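Local coordinates for protein exodeoxyribonuclease III (Methanosarcina mazei, PDB 5J8N) that probably cleaves DNA at abasic sites and trims duplex ends from the 3' side as a magnesium-dependent member of the AP/ExoA family of repair nucleases, at residues 2-7 with 103-108; 24-29 with 72-77; 110-115 with 130-135; 157-162 with 192-197. The protein carries 3 engineered substitutions. All coordinates share one frame; numbering follows the deposited sequence. Where two conformers were deposited one is given.

In the fold
Contact 1 joins the N-terminal strand 3-10 to strand 106-111, so that the two sheets of the DNase I-like sandwich are joined and a loop of some 95 residues is closed. Inside that loop lies contact 2, where helix 22-27 covers strand 71-75, next to the outermost strand of the first sheet; the two contacts touch where Leu-107 meets Thr-73 and Ile-7 meets Leu-25. Contact 3 closes a short, mostly helical loop between strand 106-111 and helix 119-141, touching contact 1 through Leu-108 and Phe-132. Contact 4 closes one of about 30 residues holding helix 175-186. Apart from the one nest, the contacts follow in series and none cross.

Contact 1 of 4, residues 2-7 with 103-108; sequences EHYNLI and EDFVLL
One face of the Tyr-4 ring is covered by Phe-105, whose CE1 stands 3.3 Å above the plane and over the ring centre, while Asp-104 OD2 sits at the edge of the tyrosine in its plane. The two rings make a T-shaped pair with planes at 77° and centroids 4.7 Å apart, the edge of Phe-105 directed at the face of Tyr-4. This is the interior of the DNase I-like sandwich, where strand 3-10 of one sheet meets strand 106-111 of the other and the turn leading into it. Tyrosine suits its place because its body is apolar enough for the core and its OH can still be satisfied: it donates to Asp-104 OD2 at 2.9 Å, and that oxygen accepts with its anti lone pair, the carboxylate turned 83° from the ring. Phe-105 holds its CG between its own backbone N and carbonyl carbon (chi1 58°), which brings the ring edge under the tyrosine; it also touches Leu-255 and Val-147, one on each sheet. On the strands themselves come leucines, whose branched apolar ends suit the buried layer. Leu-6 and Leu-107 reach toward each other tip to tip, CD1 of Leu-6 lying 3.7 Å from CD1 of Leu-107.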
# COMPACT_ATOMS: atom_id res chain seq x y z
N GLU A 2 9.67 -18.13 9.88
CA GLU A 2 9.60 -18.79 8.63
C GLU A 2 8.47 -18.15 7.81
O GLU A 2 8.61 -17.99 6.63
CB GLU A 2 9.38 -20.30 8.83
CG GLU A 2 10.41 -21.05 8.13
CD GLU A 2 10.02 -22.44 7.83
OE1 GLU A 2 9.42 -22.56 6.74
OE2 GLU A 2 10.39 -23.41 8.56
N HIS A 3 7.35 -17.79 8.46
CA HIS A 3 6.16 -17.39 7.72
C HIS A 3 5.75 -15.98 7.99
O HIS A 3 5.76 -15.57 9.16
CB HIS A 3 4.97 -18.26 8.08
CG HIS A 3 5.14 -19.69 7.70
ND1 HIS A 3 4.91 -20.14 6.42
CD2 HIS A 3 5.57 -20.76 8.42
CE1 HIS A 3 5.15 -21.43 6.37
NE2 HIS A 3 5.57 -21.84 7.56
N TYR A 4 5.32 -15.24 6.96
CA TYR A 4 4.77 -13.91 7.16
C TYR A 4 3.46 -13.80 6.41
O TYR A 4 3.42 -13.97 5.19
CB TYR A 4 5.72 -12.82 6.64
CG TYR A 4 7.07 -12.74 7.29
CD1 TYR A 4 8.08 -13.60 6.93
CD2 TYR A 4 7.35 -11.71 8.19
CE1 TYR A 4 9.34 -13.48 7.48
CE2 TYR A 4 8.63 -11.58 8.73
CZ TYR A 4 9.59 -12.47 8.36
OH TYR A 4 10.87 -12.35 8.89
N ASN A 5 2.38 -13.50 7.11
CA ASN A 5 1.14 -13.19 6.45
C ASN A 5 0.91 -11.67 6.60
O ASN A 5 0.75 -11.18 7.73
CB ASN A 5 0.02 -13.99 7.10
CG ASN A 5 -1.28 -13.92 6.32
OD1 ASN A 5 -1.40 -13.18 5.35
ND2 ASN A 5 -2.26 -14.68 6.77
N LEU A 6 0.99 -10.96 5.50
CA LEU A 6 0.92 -9.53 5.48
C LEU A 6 -0.40 -9.03 4.89
O LEU A 6 -0.88 -9.56 3.88
CB LEU A 6 2.08 -8.97 4.65
CG LEU A 6 2.14 -7.45 4.47
CD1 LEU A 6 3.64 -7.01 4.41
CD2 LEU A 6 1.40 -7.00 3.29
N ILE A 7 -0.98 -8.00 5.52
CA ILE A 7 -2.18 -7.35 4.95
C ILE A 7 -1.90 -5.86 4.93
O ILE A 7 -1.19 -5.32 5.78
CB ILE A 7 -3.42 -7.74 5.76
CG1 ILE A 7 -4.73 -7.27 5.08
CG2 ILE A 7 -3.38 -7.20 7.23
CD1 ILE A 7 -5.96 -7.98 5.66
N GLU A 103 14.41 -9.51 9.33
CA GLU A 103 15.58 -10.33 9.03
C GLU A 103 15.52 -10.84 7.60
O GLU A 103 16.56 -10.94 6.98
CB GLU A 103 15.69 -11.54 9.98
CG GLU A 103 15.90 -11.19 11.45
CD GLU A 103 17.26 -10.59 11.74
OE1 GLU A 103 18.10 -10.53 10.82
OE2 GLU A 103 17.47 -10.15 12.89
N ASP A 104 14.33 -11.11 7.08
CA ASP A 104 14.21 -11.76 5.78
C ASP A 104 13.90 -10.83 4.61
O ASP A 104 13.99 -11.26 3.44
CB ASP A 104 13.13 -12.84 5.84
CG ASP A 104 13.52 -14.00 6.76
OD1 ASP A 104 14.50 -14.68 6.42
OD2 ASP A 104 12.81 -14.18 7.78
N PHE A 105 13.56 -9.57 4.86
CA PHE A 105 13.23 -8.68 3.77
C PHE A 105 13.07 -7.28 4.29
O PHE A 105 12.86 -7.08 5.50
CB PHE A 105 11.93 -9.09 3.03
CG PHE A 105 10.69 -9.17 3.94
CD1 PHE A 105 10.44 -10.34 4.64
CD2 PHE A 105 9.84 -8.09 4.08
CE1 PHE A 105 9.33 -10.43 5.48
CE2 PHE A 105 8.69 -8.19 4.90
CZ PHE A 105 8.45 -9.34 5.60
N VAL A 106 13.11 -6.33 3.37
CA VAL A 106 12.80 -4.93 3.61
C VAL A 106 11.35 -4.65 3.22
O VAL A 106 10.96 -5.00 2.10
CB VAL A 106 13.71 -4.02 2.79
CG1 VAL A 106 13.32 -2.55 2.92
CG2 VAL A 106 15.21 -4.23 3.20
N LEU A 107 10.57 -4.01 4.11
CA LEU A 107 9.19 -3.66 3.81
C LEU A 107 9.03 -2.17 3.64
O LEU A 107 9.41 -1.39 4.53
CB LEU A 107 8.29 -4.11 4.93
CG LEU A 107 6.82 -3.75 4.80
CD1 LEU A 107 6.13 -4.41 3.56
CD2 LEU A 107 6.05 -4.20 6.07
N LEU A 108 8.50 -1.77 2.49
CA LEU A 108 8.17 -0.35 2.24
C LEU A 108 6.67 -0.23 2.19
O LEU A 108 6.03 -0.85 1.32
CB LEU A 108 8.80 0.14 0.91
CG LEU A 108 10.32 -0.12 0.77
CD1 LEU A 108 10.79 0.44 -0.57
CD2 LEU A 108 11.14 0.43 1.96

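Contact 2 of 4, residues 24-29 with 72-77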
# COMPACT_ATOMS: atom_id res chain seq x y z
N ASP A 24 -10.76 -4.78 15.05
CA ASP A 24 -11.05 -6.22 15.00
C ASP A 24 -10.00 -6.95 14.15
O ASP A 24 -9.50 -8.03 14.53
CB ASP A 24 -12.44 -6.52 14.42
CG ASP A 24 -13.58 -5.92 15.22
OD1 ASP A 24 -13.42 -5.59 16.41
OD2 ASP A 24 -14.63 -5.77 14.59
N LEU A 25 -9.65 -6.34 13.02
CA LEU A 25 -8.69 -6.97 12.13
C LEU A 25 -7.35 -7.11 12.83
O LEU A 25 -6.70 -8.15 12.78
CB LEU A 25 -8.54 -6.13 10.87
CG LEU A 25 -7.59 -6.56 9.77
CD1 LEU A 25 -8.04 -5.95 8.42
CD2 LEU A 25 -6.23 -6.08 10.14
N LEU A 26 -6.92 -6.07 13.52
CA LEU A 26 -5.63 -6.12 14.17
C LEU A 26 -5.63 -7.06 15.36
O LEU A 26 -4.74 -7.93 15.44
CB LEU A 26 -5.24 -4.68 14.59
CG LEU A 26 -3.86 -4.53 15.19
CD1 LEU A 26 -2.73 -5.01 14.29
CD2 LEU A 26 -3.70 -3.03 15.56
N LEU A 27 -6.61 -6.93 16.25
CA LEU A 27 -6.60 -7.67 17.51
C LEU A 27 -6.88 -9.19 17.35
O LEU A 27 -6.70 -9.94 18.29
CB LEU A 27 -7.63 -7.10 18.47
CG LEU A 27 -7.33 -5.67 18.93
CD1 LEU A 27 -8.38 -5.26 19.92
CD2 LEU A 27 -5.96 -5.57 19.55
N GLU A 28 -7.33 -9.58 16.16
CA GLU A 28 -7.52 -10.98 15.86
C GLU A 28 -6.17 -11.73 15.79
O GLU A 28 -6.11 -12.95 15.93
CB GLU A 28 -8.27 -11.11 14.52
CG GLU A 28 -8.76 -12.53 14.23
CD GLU A 28 -9.56 -12.58 12.95
OE1 GLU A 28 -9.22 -11.92 11.95
OE2 GLU A 28 -10.56 -13.34 13.00
N HIS A 29 -5.11 -10.98 15.54
CA HIS A 29 -3.75 -11.56 15.45
C HIS A 29 -3.55 -12.52 14.26
O HIS A 29 -2.62 -13.31 14.24
CB HIS A 29 -3.39 -12.25 16.76
CG HIS A 29 -2.84 -11.30 17.76
ND1 HIS A 29 -1.49 -11.24 18.03
CD2 HIS A 29 -3.42 -10.29 18.45
CE1 HIS A 29 -1.27 -10.28 18.91
NE2 HIS A 29 -2.42 -9.68 19.17
N GLY A 72 1.13 3.65 8.60
CA GLY A 72 1.63 2.97 9.79
C GLY A 72 1.78 1.48 9.50
O GLY A 72 1.11 0.92 8.62
N THR A 73 2.67 0.87 10.26
CA THR A 73 2.95 -0.56 10.16
C THR A 73 2.94 -1.15 11.54
O THR A 73 3.60 -0.69 12.46
CB THR A 73 4.33 -0.78 9.53
OG1 THR A 73 4.26 -0.32 8.19
CG2 THR A 73 4.75 -2.27 9.53
N PHE A 74 2.15 -2.22 11.68
CA PHE A 74 2.14 -3.09 12.86
C PHE A 74 2.82 -4.40 12.54
O PHE A 74 2.56 -4.97 11.48
CB PHE A 74 0.70 -3.42 13.27
CG PHE A 74 -0.14 -2.23 13.61
CD1 PHE A 74 -0.77 -1.47 12.60
CD2 PHE A 74 -0.33 -1.89 14.94
CE1 PHE A 74 -1.59 -0.38 12.94
CE2 PHE A 74 -1.13 -0.79 15.29
CZ PHE A 74 -1.75 -0.06 14.26
N SER A 75 3.63 -4.93 13.45
CA SER A 75 4.22 -6.25 13.20
C SER A 75 4.42 -6.97 14.49
O SER A 75 4.79 -6.41 15.54
CB SER A 75 5.55 -6.17 12.38
OG SER A 75 6.49 -5.35 13.00
N LYS A 76 4.25 -8.29 14.41
CA LYS A 76 4.50 -9.12 15.58
C LYS A 76 5.99 -9.14 15.96
O LYS A 76 6.31 -9.19 17.14
CB LYS A 76 4.01 -10.57 15.34
CG LYS A 76 2.50 -10.63 15.16
CD LYS A 76 2.00 -12.10 15.13
CE LYS A 76 0.50 -12.16 14.90
NZ LYS A 76 0.03 -13.58 15.09
N ASN A 77 6.85 -9.09 14.95
CA ASN A 77 8.31 -9.04 15.16
C ASN A 77 8.81 -7.59 15.12
O ASN A 77 8.30 -6.78 14.36
CB ASN A 77 9.03 -9.86 14.09
CG ASN A 77 8.82 -11.37 14.26
OD1 ASN A 77 8.53 -11.85 15.35
ND2 ASN A 77 8.97 -12.09 13.17
O HOH W 1 0.51 -13.16 17.90
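Helix 22-27 packs against strand 71-75, its Leu-26 CA 8.4 Å from the CA of Phe-74. His-29 is the first residue to leave helical geometry and does so with positive phi, and its carbonyl O is met by Lys-76, just past the strand. Lys-76 NZ donates to His-29 O at 2.8 Å, approaching with a C=O...donor angle of 141° and tilted 20° from the carbonyl plane. A lysine suits this position because its chain, extended beyond CG, carries NZ to that carbonyl. Water 1 bridges the same pair, lying 2.8 Å from His-29 ND1 and accepting from Lys-76 NZ. Deeper in, the contact turns apolar: Leu-26 CD2 rests over one face of Phe-74, 3.7 Å from the ring centroid in a CH-pi contact and displaced toward the rim on the CE2 side. CG of Leu-26, anti to the backbone N (chi1 -175°), sends both methyls toward the ring, CD1 lying near Phe-74 CG; a flat buried ring suits such a branched end by offering it a face. The helix thus packs on the edge region of the six-stranded sheet: Leu-26 also touches Val-34 of strand 33-37, and Phe-74 meets Phe-60 of strand 57-61, the outermost strand on this side.

Contact 3 of 4, residues 110-115 with 130-135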
# COMPACT_ATOMS: atom_id res chain seq x y z
N ILE A 110 3.63 2.33 1.57
CA ILE A 110 3.53 3.61 0.84
C ILE A 110 2.11 4.01 0.48
O ILE A 110 1.34 3.17 -0.02
CB ILE A 110 4.38 3.55 -0.46
CG1 ILE A 110 5.80 3.03 -0.15
CG2 ILE A 110 4.43 4.93 -1.16
CD1 ILE A 110 6.67 2.88 -1.40
N TYR A 111 1.79 5.27 0.73
CA TYR A 111 0.56 5.89 0.26
C TYR A 111 0.97 6.80 -0.90
O TYR A 111 1.37 7.95 -0.71
CB TYR A 111 -0.12 6.70 1.40
CG TYR A 111 -1.36 7.41 1.01
CD1 TYR A 111 -2.30 6.82 0.19
CD2 TYR A 111 -1.58 8.71 1.43
CE1 TYR A 111 -3.45 7.51 -0.23
CE2 TYR A 111 -2.78 9.39 1.06
CZ TYR A 111 -3.69 8.76 0.22
OH TYR A 111 -4.84 9.42 -0.18
N PHE A 112 0.90 6.27 -2.12
CA PHE A 112 1.37 7.08 -3.27
C PHE A 112 0.37 8.21 -3.52
O PHE A 112 -0.84 8.06 -3.22
CB PHE A 112 1.48 6.22 -4.51
CG PHE A 112 2.63 5.24 -4.49
CD1 PHE A 112 2.51 3.96 -4.00
CD2 PHE A 112 3.84 5.63 -5.04
CE1 PHE A 112 3.62 3.07 -4.01
CE2 PHE A 112 4.92 4.77 -5.10
CZ PHE A 112 4.79 3.45 -4.59
N PRO A 113 0.82 9.36 -4.01
CA PRO A 113 -0.08 10.51 -4.18
C PRO A 113 -1.22 10.27 -5.18
O PRO A 113 -1.08 9.55 -6.16
CB PRO A 113 0.86 11.61 -4.71
CG PRO A 113 2.27 11.13 -4.25
CD PRO A 113 2.22 9.63 -4.38
N ASN A 114 -2.34 10.90 -4.86
CA ASN A 114 -3.39 10.97 -5.82
C ASN A 114 -3.23 12.21 -6.67
O ASN A 114 -2.95 13.30 -6.17
CB ASN A 114 -4.73 10.95 -5.14
CG ASN A 114 -5.84 10.85 -6.13
OD1 ASN A 114 -6.25 11.88 -6.68
ND2 ASN A 114 -6.30 9.61 -6.41
N GLY A 115 -3.33 12.03 -7.98
CA GLY A 115 -3.08 13.07 -8.94
C GLY A 115 -4.30 13.80 -9.50
O GLY A 115 -4.19 14.60 -10.41
N ASP A 130 9.04 8.57 -9.52
CA ASP A 130 10.44 8.51 -9.97
C ASP A 130 11.38 8.33 -8.78
O ASP A 130 12.32 7.54 -8.82
CB ASP A 130 10.78 9.79 -10.71
CG ASP A 130 10.16 9.87 -12.09
OD1 ASP A 130 9.83 8.80 -12.64
OD2 ASP A 130 10.05 11.00 -12.63
N ALA A 131 11.13 9.09 -7.70
CA ALA A 131 11.98 9.00 -6.52
C ALA A 131 11.87 7.64 -5.89
O ALA A 131 12.85 7.08 -5.47
CB ALA A 131 11.64 10.10 -5.51
N PHE A 132 10.65 7.12 -5.74
CA PHE A 132 10.49 5.81 -5.24
C PHE A 132 11.21 4.74 -6.06
O PHE A 132 11.88 3.86 -5.48
CB PHE A 132 8.98 5.47 -5.15
CG PHE A 132 8.73 3.95 -5.13
CD1 PHE A 132 9.02 3.24 -3.99
CD2 PHE A 132 8.33 3.26 -6.27
CE1 PHE A 132 8.85 1.82 -3.96
CE2 PHE A 132 8.21 1.87 -6.25
CZ PHE A 132 8.51 1.17 -5.12
N LEU A 133 11.12 4.82 -7.39
CA LEU A 133 11.75 3.78 -8.20
C LEU A 133 13.26 3.83 -7.99
O LEU A 133 13.91 2.78 -7.83
CB LEU A 133 11.38 3.97 -9.67
CG LEU A 133 11.99 2.90 -10.58
CD1 LEU A 133 11.69 1.51 -10.05
CD2 LEU A 133 11.44 3.13 -11.98
N ASP A 134 13.83 5.02 -7.91
CA ASP A 134 15.27 5.09 -7.70
C ASP A 134 15.66 4.56 -6.32
O ASP A 134 16.69 3.88 -6.18
CB ASP A 134 15.78 6.53 -7.87
CG ASP A 134 15.78 7.00 -9.33
OD1 ASP A 134 15.64 6.18 -10.25
OD2 ASP A 134 15.88 8.20 -9.56
N TYR A 135 14.86 4.86 -5.32
CA TYR A 135 15.09 4.38 -3.97
C TYR A 135 15.04 2.87 -3.92
O TYR A 135 15.96 2.25 -3.35
CB TYR A 135 14.05 5.00 -3.04
CG TYR A 135 14.21 4.64 -1.61
CD1 TYR A 135 13.75 3.42 -1.12
CD2 TYR A 135 14.84 5.53 -0.73
CE1 TYR A 135 13.90 3.10 0.24
CE2 TYR A 135 14.98 5.21 0.62
CZ TYR A 135 14.49 3.99 1.08
OH TYR A 135 14.64 3.70 2.42
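Phe-112 points the edge of its ring at the face of Phe-132, joining the end of strand 106-111 to helix 119-141, the first two elements of a beta-alpha-beta unit completed by strand 146-149. The tightly packed part is a T-shaped pair, planes at 89° and centroids 5.2 Å apart, with Phe-112 CZ 3.9 Å above the Phe-132 plane and over its centre. Two residues earlier, Ile-110 lays its CG2 3.4 Å above the centre of the Phe-112 ring. Flat phenylalanines suit this buried layer because they offer a broad face and a thin edge. With CG anti to the backbone N (chi1 159°), Phe-132 extends from the helix toward the sheet. Reduced to alanine, this position would probably open a gap where Phe-112 and Ile-110 now meet the ring, and leave Phe-112 less firmly held. By contrast, Asp-130 and Asp-134, which take no part in the contact, are exposed on the helix surface, where carboxylates suit solvent. Tyr-111, just before Phe-112, is predicted to be an active-site residue, and Phe-112 O accepts from ND2 of Asn-153, a predicted transition-state stabiliser. Ile-110 CD1 lies 3.5 Å from both CD1 and CE1 of Phe-132.

Contact 4 of 4, residues 157-162 with 192-197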
# COMPACT_ATOMS: atom_id res chain seq x y z
N LYS A 157 -3.57 -1.95 -15.71
CA LYS A 157 -4.02 -2.42 -17.03
C LYS A 157 -5.54 -2.29 -17.11
O LYS A 157 -6.22 -2.06 -16.08
CB LYS A 157 -3.58 -3.89 -17.29
CG LYS A 157 -2.08 -4.08 -17.24
CD LYS A 157 -1.71 -5.56 -17.41
CE LYS A 157 -0.23 -5.82 -17.30
NZ LYS A 157 0.45 -5.60 -18.62
N GLU A 158 -6.09 -2.41 -18.31
CA GLU A 158 -7.55 -2.33 -18.49
C GLU A 158 -8.26 -3.34 -17.61
O GLU A 158 -9.34 -3.04 -17.09
CB GLU A 158 -7.92 -2.50 -19.96
CG GLU A 158 -7.49 -1.28 -20.82
CD GLU A 158 -8.08 -1.28 -22.21
OE1 GLU A 158 -9.07 -2.02 -22.43
OE2 GLU A 158 -7.54 -0.56 -23.08
N ILE A 159 -7.67 -4.51 -17.39
CA ILE A 159 -8.31 -5.53 -16.56
C ILE A 159 -8.36 -5.07 -15.09
O ILE A 159 -9.11 -5.68 -14.29
CB ILE A 159 -7.58 -6.88 -16.70
CG1 ILE A 159 -8.40 -8.06 -16.22
CG2 ILE A 159 -6.19 -6.88 -16.08
CD1 ILE A 159 -7.69 -9.36 -16.47
N ASP A 160 -7.60 -4.02 -14.72
CA ASP A 160 -7.56 -3.58 -13.33
C ASP A 160 -8.64 -2.57 -12.96
O ASP A 160 -8.64 -2.07 -11.84
CB ASP A 160 -6.18 -3.03 -13.02
CG ASP A 160 -5.13 -4.11 -13.09
OD1 ASP A 160 -5.34 -5.14 -12.40
OD2 ASP A 160 -4.12 -3.99 -13.82
N LEU A 161 -9.59 -2.29 -13.83
CA LEU A 161 -10.77 -1.53 -13.42
C LEU A 161 -11.97 -1.92 -14.25
O LEU A 161 -11.85 -2.46 -15.34
CB LEU A 161 -10.53 0.01 -13.46
CG LEU A 161 -10.48 0.72 -14.82
CD1 LEU A 161 -10.46 2.27 -14.61
CD2 LEU A 161 -9.19 0.29 -15.58
N ALA A 162 -13.16 -1.66 -13.69
CA ALA A 162 -14.37 -2.07 -14.37
C ALA A 162 -14.73 -1.24 -15.59
O ALA A 162 -15.36 -1.78 -16.50
CB ALA A 162 -15.57 -2.04 -13.38
N SER A 192 2.30 -9.02 -7.09
CA SER A 192 2.10 -10.34 -6.47
C SER A 192 0.72 -10.95 -6.81
O SER A 192 0.64 -12.16 -7.06
CB SER A 192 2.33 -10.29 -4.95
OG SER A 192 1.40 -9.45 -4.32
N PHE A 193 -0.35 -10.14 -6.79
CA PHE A 193 -1.65 -10.71 -7.13
C PHE A 193 -1.64 -11.42 -8.46
O PHE A 193 -2.20 -12.50 -8.61
CB PHE A 193 -2.71 -9.62 -7.11
CG PHE A 193 -4.10 -10.16 -7.27
CD1 PHE A 193 -4.72 -10.85 -6.22
CD2 PHE A 193 -4.75 -10.00 -8.48
CE1 PHE A 193 -5.99 -11.38 -6.38
CE2 PHE A 193 -6.04 -10.52 -8.67
CZ PHE A 193 -6.67 -11.23 -7.62
N ARG A 194 -0.96 -10.82 -9.44
CA ARG A 194 -0.88 -11.36 -10.79
C ARG A 194 0.10 -12.53 -10.94
O ARG A 194 0.11 -13.20 -11.97
CB ARG A 194 -0.52 -10.23 -11.78
CG ARG A 194 -1.60 -9.17 -11.92
CD ARG A 194 -2.99 -9.76 -12.27
NE ARG A 194 -3.97 -8.68 -12.42
CZ ARG A 194 -5.28 -8.92 -12.45
NH1 ARG A 194 -5.75 -10.14 -12.25
NH2 ARG A 194 -6.11 -7.92 -12.60
N MET A 195 0.88 -12.84 -9.90
CA MET A 195 1.65 -14.08 -9.91
C MET A 195 0.72 -15.28 -9.92
O MET A 195 1.12 -16.33 -10.40
CB MET A 195 2.56 -14.18 -8.69
CG MET A 195 3.70 -13.17 -8.75
SD MET A 195 4.66 -13.16 -7.23
CE MET A 195 5.41 -14.79 -7.37
N PHE A 196 -0.50 -15.15 -9.42
CA PHE A 196 -1.37 -16.33 -9.27
C PHE A 196 -2.73 -16.17 -9.97
O PHE A 196 -3.36 -17.18 -10.29
CB PHE A 196 -1.65 -16.62 -7.79
CG PHE A 196 -0.40 -16.80 -6.96
CD1 PHE A 196 0.29 -17.99 -6.92
CD2 PHE A 196 0.04 -15.75 -6.21
CE1 PHE A 196 1.44 -18.11 -6.15
CE2 PHE A 196 1.18 -15.84 -5.46
CZ PHE A 196 1.86 -17.04 -5.41
N ASN A 197 -3.19 -14.94 -10.18
CA ASN A 197 -4.55 -14.73 -10.65
C ASN A 197 -4.59 -13.74 -11.79
O ASN A 197 -4.35 -12.54 -11.57
CB ASN A 197 -5.43 -14.24 -9.51
CG ASN A 197 -6.92 -14.22 -9.89
OD1 ASN A 197 -7.27 -14.21 -11.08
ND2 ASN A 197 -7.79 -14.30 -8.90
O HOH W 2 -8.96 -7.16 -11.91
O HOH W 3 -2.67 -6.32 -13.93
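In this DNase I-like fold the short 3-10 turn 158-160, in the loop that follows strand 146-149, pairs with strand 218-227 through backbone bonding of Asp-160 with Arg-220, and meets the short helix 192-196 through a salt bridge partly bathed in water. Arg-194 NH2 donates to Asp-160 OD1 at 2.9 Å in a nearly straight bond (163°). The carboxylate oxygen lies at the edge of the guanidinium and close to its plane, whereas the nitrogen approaches from above the carboxylate plane, the two flat groups being turned 37° apart. Arginine suits this spot because its head serves several partners at once. NH1 donates to Asn-197 O at 2.9 Å and also to Glu-199 O, binding the head to the chain just after the weakly bonded helix 192-196, and Phe-193 CD2 lies over one face. The bend at chi2 (-54°) directs the head to the turn, where Ile-159 CG2 lies 3.6 Å from Arg-194 NH2. Two waters complete the bridge: water 2 donates to Ile-159 O and accepts from Arg-194 NH2, while water 3 donates to Asp-160 OD2 and accepts from Arg-194 NE. Aspartate also suits the turn, since its OD2 accepts from Lys-157 N at 2.8 Å. A leucine in place of Arg-194 would probably leave Asp-160 with one cationic partner fewer and Asn-197 O and Glu-199 O without their NH1 bonds. Asp-160 OD1 is shared with Arg-220 in a second salt bridge, so the carboxylate probably offsets the closeness of these two like-charged arginines and is itself likely to stay ionised.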